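Uncharacterized protein (Pseudomonas aeruginosa, PDB 4E72) is of unknown function, a DUF3298-family protein with a probable signal sequence, probably exported from the cytoplasm and perhaps a lipoprotein. Local coordinates at residues 30-36 / 85-91. Numbering follows the deposited sequence.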
ATOM      1  N   LEU A  30     -18.133   2.147  13.810  1.00 32.32           N
ATOM      2  CA  LEU A  30     -16.988   3.057  13.909  1.00 31.88           C
ATOM      3  C   LEU A  30     -16.247   3.226  12.587  1.00 32.65           C
ATOM      4  O   LEU A  30     -15.983   2.243  11.897  1.00 30.03           O
ATOM      5  CB  LEU A  30     -16.033   2.392  14.952  1.00 32.06           C
ATOM      6  CG  LEU A  30     -14.693   3.023  15.345  1.00 36.38           C
ATOM      7  CD1 LEU A  30     -14.362   2.665  16.794  1.00 36.17           C
ATOM      8  CD2 LEU A  30     -13.547   2.485  14.472  1.00 37.92           C
ATOM      9  N   VAL A  31     -15.859   4.470  12.273  1.00 29.66           N
ATOM     10  CA  VAL A  31     -15.039   4.830  11.110  1.00 29.07           C
ATOM     11  C   VAL A  31     -13.804   5.571  11.607  1.00 34.53           C
ATOM     12  O   VAL A  31     -13.919   6.614  12.258  1.00 34.88           O
ATOM     13  CB  VAL A  31     -15.756   5.631   9.985  1.00 31.33           C
ATOM     14  CG1 VAL A  31     -14.769   5.993   8.871  1.00 29.62           C
ATOM     15  CG2 VAL A  31     -16.915   4.832   9.409  1.00 31.24           C
ATOM     16  N   ASN A  32     -12.628   5.028  11.294  1.00 32.17           N
ATOM     17  CA  ASN A  32     -11.367   5.623  11.711  1.00 32.73           C
ATOM     18  C   ASN A  32     -10.538   5.983  10.467  1.00 35.60           C
ATOM     19  O   ASN A  32     -10.130   5.094   9.727  1.00 34.50           O
ATOM     20  CB  ASN A  32     -10.626   4.667  12.677  1.00 31.50           C
ATOM     21  CG  ASN A  32      -9.335   5.213  13.241  1.00 50.03           C
ATOM     22  OD1 ASN A  32      -8.451   5.699  12.518  1.00 46.63           O
ATOM     23  ND2 ASN A  32      -9.179   5.090  14.545  1.00 35.76           N
ATOM     24  N   ILE A  33     -10.342   7.292  10.221  1.00 33.33           N
ATOM     25  CA  ILE A  33      -9.614   7.813   9.050  1.00 34.14           C
ATOM     26  C   ILE A  33      -8.409   8.639   9.505  1.00 41.23           C
ATOM     27  O   ILE A  33      -8.574   9.629  10.218  1.00 41.46           O
ATOM     28  CB  ILE A  33     -10.546   8.640   8.102  1.00 37.88           C
ATOM     29  CG1 ILE A  33     -11.634   7.736   7.463  1.00 37.56           C
ATOM     30  CG2 ILE A  33      -9.729   9.388   6.996  1.00 38.96           C
ATOM     31  CD1 ILE A  33     -12.822   8.480   6.949  1.00 40.25           C
ATOM     32  N   ASP A  34      -7.202   8.228   9.068  1.00 39.51           N
ATOM     33  CA  ASP A  34      -5.916   8.859   9.365  1.00 40.04           C
ATOM     34  C   ASP A  34      -5.210   9.168   8.047  1.00 44.53           C
ATOM     35  O   ASP A  34      -4.496   8.329   7.503  1.00 42.39           O
ATOM     36  CB  ASP A  34      -5.067   7.941  10.270  1.00 41.83           C
ATOM     37  CG  ASP A  34      -3.693   8.471  10.672  1.00 59.01           C
ATOM     38  OD1 ASP A  34      -3.391   9.662  10.367  1.00 60.11           O
ATOM     39  OD2 ASP A  34      -2.906   7.695  11.270  1.00 67.28           O
ATOM     40  N   THR A  35      -5.429  10.371   7.520  1.00 43.68           N
ATOM     41  CA  THR A  35      -4.870  10.717   6.224  1.00 43.42           C
ATOM     42  C   THR A  35      -3.867  11.881   6.334  1.00 48.46           C
ATOM     43  O   THR A  35      -3.493  12.283   7.445  1.00 46.79           O
ATOM     44  CB  THR A  35      -5.994  10.938   5.215  1.00 50.04           C
ATOM     45  OG1 THR A  35      -5.436  10.904   3.902  1.00 54.13           O
ATOM     46  CG2 THR A  35      -6.803  12.220   5.469  1.00 47.50           C
ATOM     47  N   LEU A  36      -3.391  12.362   5.159  1.00 46.94           N
ATOM     48  CA  LEU A  36      -2.373  13.394   5.021  1.00 48.56           C
ATOM     49  C   LEU A  36      -2.707  14.467   3.998  1.00 52.62           C
ATOM     50  O   LEU A  36      -3.294  14.186   2.945  1.00 50.46           O
ATOM     51  CB  LEU A  36      -1.051  12.751   4.549  1.00 48.60           C
ATOM     52  CG  LEU A  36      -0.364  11.709   5.412  1.00 53.54           C
ATOM     53  CD1 LEU A  36       0.671  10.978   4.595  1.00 53.77           C
ATOM     54  CD2 LEU A  36       0.287  12.343   6.639  1.00 58.32           C
ATOM     55  N   SER A  85     -14.614   0.333  10.021  1.00 26.81           N
ATOM     56  CA  SER A  85     -13.830   0.618   8.839  1.00 26.03           C
ATOM     57  C   SER A  85     -12.680   1.554   9.234  1.00 32.59           C
ATOM     58  O   SER A  85     -12.910   2.582   9.886  1.00 32.88           O
ATOM     59  CB  SER A  85     -14.721   1.212   7.743  1.00 25.82           C
ATOM     60  OG  SER A  85     -13.957   1.678   6.644  1.00 29.31           O
ATOM     61  N   TYR A  86     -11.434   1.150   8.877  1.00 28.43           N
ATOM     62  CA  TYR A  86     -10.183   1.866   9.142  1.00 27.79           C
ATOM     63  C   TYR A  86      -9.492   2.137   7.841  1.00 29.22           C
ATOM     64  O   TYR A  86      -9.330   1.219   7.042  1.00 27.47           O
ATOM     65  CB  TYR A  86      -9.219   1.053  10.053  1.00 29.43           C
ATOM     66  CG  TYR A  86      -9.695   0.806  11.466  1.00 32.56           C
ATOM     67  CD1 TYR A  86     -10.596  -0.216  11.751  1.00 34.98           C
ATOM     68  CD2 TYR A  86      -9.178   1.532  12.532  1.00 34.80           C
ATOM     69  CE1 TYR A  86     -11.037  -0.454  13.056  1.00 37.74           C
ATOM     70  CE2 TYR A  86      -9.604   1.300  13.844  1.00 36.65           C
ATOM     71  CZ  TYR A  86     -10.530   0.300  14.101  1.00 43.92           C
ATOM     72  OH  TYR A  86     -10.947   0.058  15.388  1.00 46.35           O
ATOM     73  N   LEU A  87      -9.067   3.379   7.633  1.00 26.59           N
ATOM     74  CA  LEU A  87      -8.315   3.812   6.455  1.00 27.53           C
ATOM     75  C   LEU A  87      -7.139   4.647   6.906  1.00 32.62           C
ATOM     76  O   LEU A  87      -7.293   5.554   7.753  1.00 33.28           O
ATOM     77  CB  LEU A  87      -9.179   4.622   5.469  1.00 28.22           C
ATOM     78  CG  LEU A  87     -10.268   3.885   4.686  1.00 32.74           C
ATOM     79  CD1 LEU A  87     -11.165   4.902   4.008  1.00 33.63           C
ATOM     80  CD2 LEU A  87      -9.682   2.941   3.645  1.00 29.55           C
ATOM     81  N   GLN A  88      -5.964   4.342   6.370  1.00 27.51           N
ATOM     82  CA  GLN A  88      -4.773   5.069   6.785  1.00 27.19           C
ATOM     83  C   GLN A  88      -3.784   5.269   5.638  1.00 30.62           C
ATOM     84  O   GLN A  88      -3.490   4.346   4.859  1.00 27.64           O
ATOM     85  CB  GLN A  88      -4.087   4.352   7.968  1.00 28.48           C
ATOM     86  CG  GLN A  88      -2.866   5.099   8.483  1.00 42.65           C
ATOM     87  CD  GLN A  88      -1.995   4.207   9.301  1.00 63.20           C
ATOM     88  OE1 GLN A  88      -2.212   4.031  10.495  1.00 55.82           O
ATOM     89  NE2 GLN A  88      -0.982   3.635   8.671  1.00 63.65           N
ATOM     90  N   ALA A  89      -3.265   6.494   5.575  1.00 29.08           N
ATOM     91  CA  ALA A  89      -2.229   6.930   4.649  1.00 29.92           C
ATOM     92  C   ALA A  89      -1.122   7.560   5.449  1.00 34.19           C
ATOM     93  O   ALA A  89      -1.387   8.447   6.286  1.00 34.05           O
ATOM     94  CB  ALA A  89      -2.794   7.926   3.648  1.00 31.56           C
ATOM     95  N   LYS A  90       0.101   7.049   5.268  1.00 31.53           N
ATOM     96  CA  LYS A  90       1.293   7.577   5.944  1.00 34.08           C
ATOM     97  C   LYS A  90       2.497   7.565   4.999  1.00 37.45           C
ATOM     98  O   LYS A  90       2.598   6.711   4.102  1.00 36.91           O
ATOM     99  CB  LYS A  90       1.617   6.853   7.276  1.00 37.29           C
ATOM    100  CG  LYS A  90       1.963   5.373   7.167  1.00 61.46           C
ATOM    101  CD  LYS A  90       2.666   4.876   8.423  1.00 75.52           C
ATOM    102  CE  LYS A  90       3.485   3.634   8.149  1.00 92.67           C
ATOM    103  NZ  LYS A  90       4.286   3.214   9.338  1.00103.13           N
ATOM    104  N   VAL A  91       3.384   8.540   5.184  1.00 33.20           N
ATOM    105  CA  VAL A  91       4.610   8.624   4.409  1.00 33.02           C
ATOM    106  C   VAL A  91       5.546   7.510   4.894  1.00 37.77           C
ATOM    107  O   VAL A  91       5.921   7.483   6.055  1.00 36.35           O
ATOM    108  CB  VAL A  91       5.287  10.016   4.453  1.00 36.94           C
ATOM    109  CG1 VAL A  91       6.643   9.983   3.746  1.00 36.85           C
ATOM    110  CG2 VAL A  91       4.388  11.088   3.828  1.00 36.61           C
TER
HETATM  111  O   HOH W   1      -7.133   4.542  10.570  1.00 32.66           O
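Asn32 and Asp34 each reach strand 85-91 through both backbone groups: Asn32 N donates to Ser85 O (2.8 Å) and Asn32 O accepts from Leu87 N, then Asp34 N donates to Leu87 O and Asp34 O accepts from Ala89 N (2.9 Å). Ser85 N to Leu30 O completes the parallel ladder, four of whose carbonyls also take CA-H...O contacts, as from Tyr86 CA to Asn32 O (3.3 Å). A water lies between Asn32 OD1 (2.6 Å) and Leu87 O and can bridge side chain to neighbouring backbone, while Asn32 ND2 bonds Glu17 of the adjoining strand.

Asn32 CB rests 3.5 Å from Tyr86 CD2; turning CG away from the backbone N (chi1 -177°) carries the amide beside the ring, their planes 27° apart. Leu30 CD2 meets the phenol end of that ring at CZ (3.7 Å), so an amphipathic tyrosine suits this partly exposed face. Further along, Gln88 lays its methylene CG against Asp34 OD2 (3.8 Å), the two side chains pointing the same way with amide and carboxylate planes 77° apart; Asp34 OD1 pairs with Arg13, which would probably favour the charged carboxylate.

Val31, Ser85, Ile33 and Leu87 occupy the other face, covered in part by helix 68-78, where Ser85 OG bonds Tyr71. Compact Ala89 and Thr35 fit beneath helix 44-54. At the far end Leu36 CD1 packs on Val91 CG2 (3.8 Å).

Because the strands are parallel, the chain between them must cross over, and helices 44-54 and 68-78 lie in that connection. Backbone bonding thus joins two strands inside a mixed sheet, with a mostly apolar face against the helices and, on the other, Asn32, Tyr86, Asp34 and Gln88.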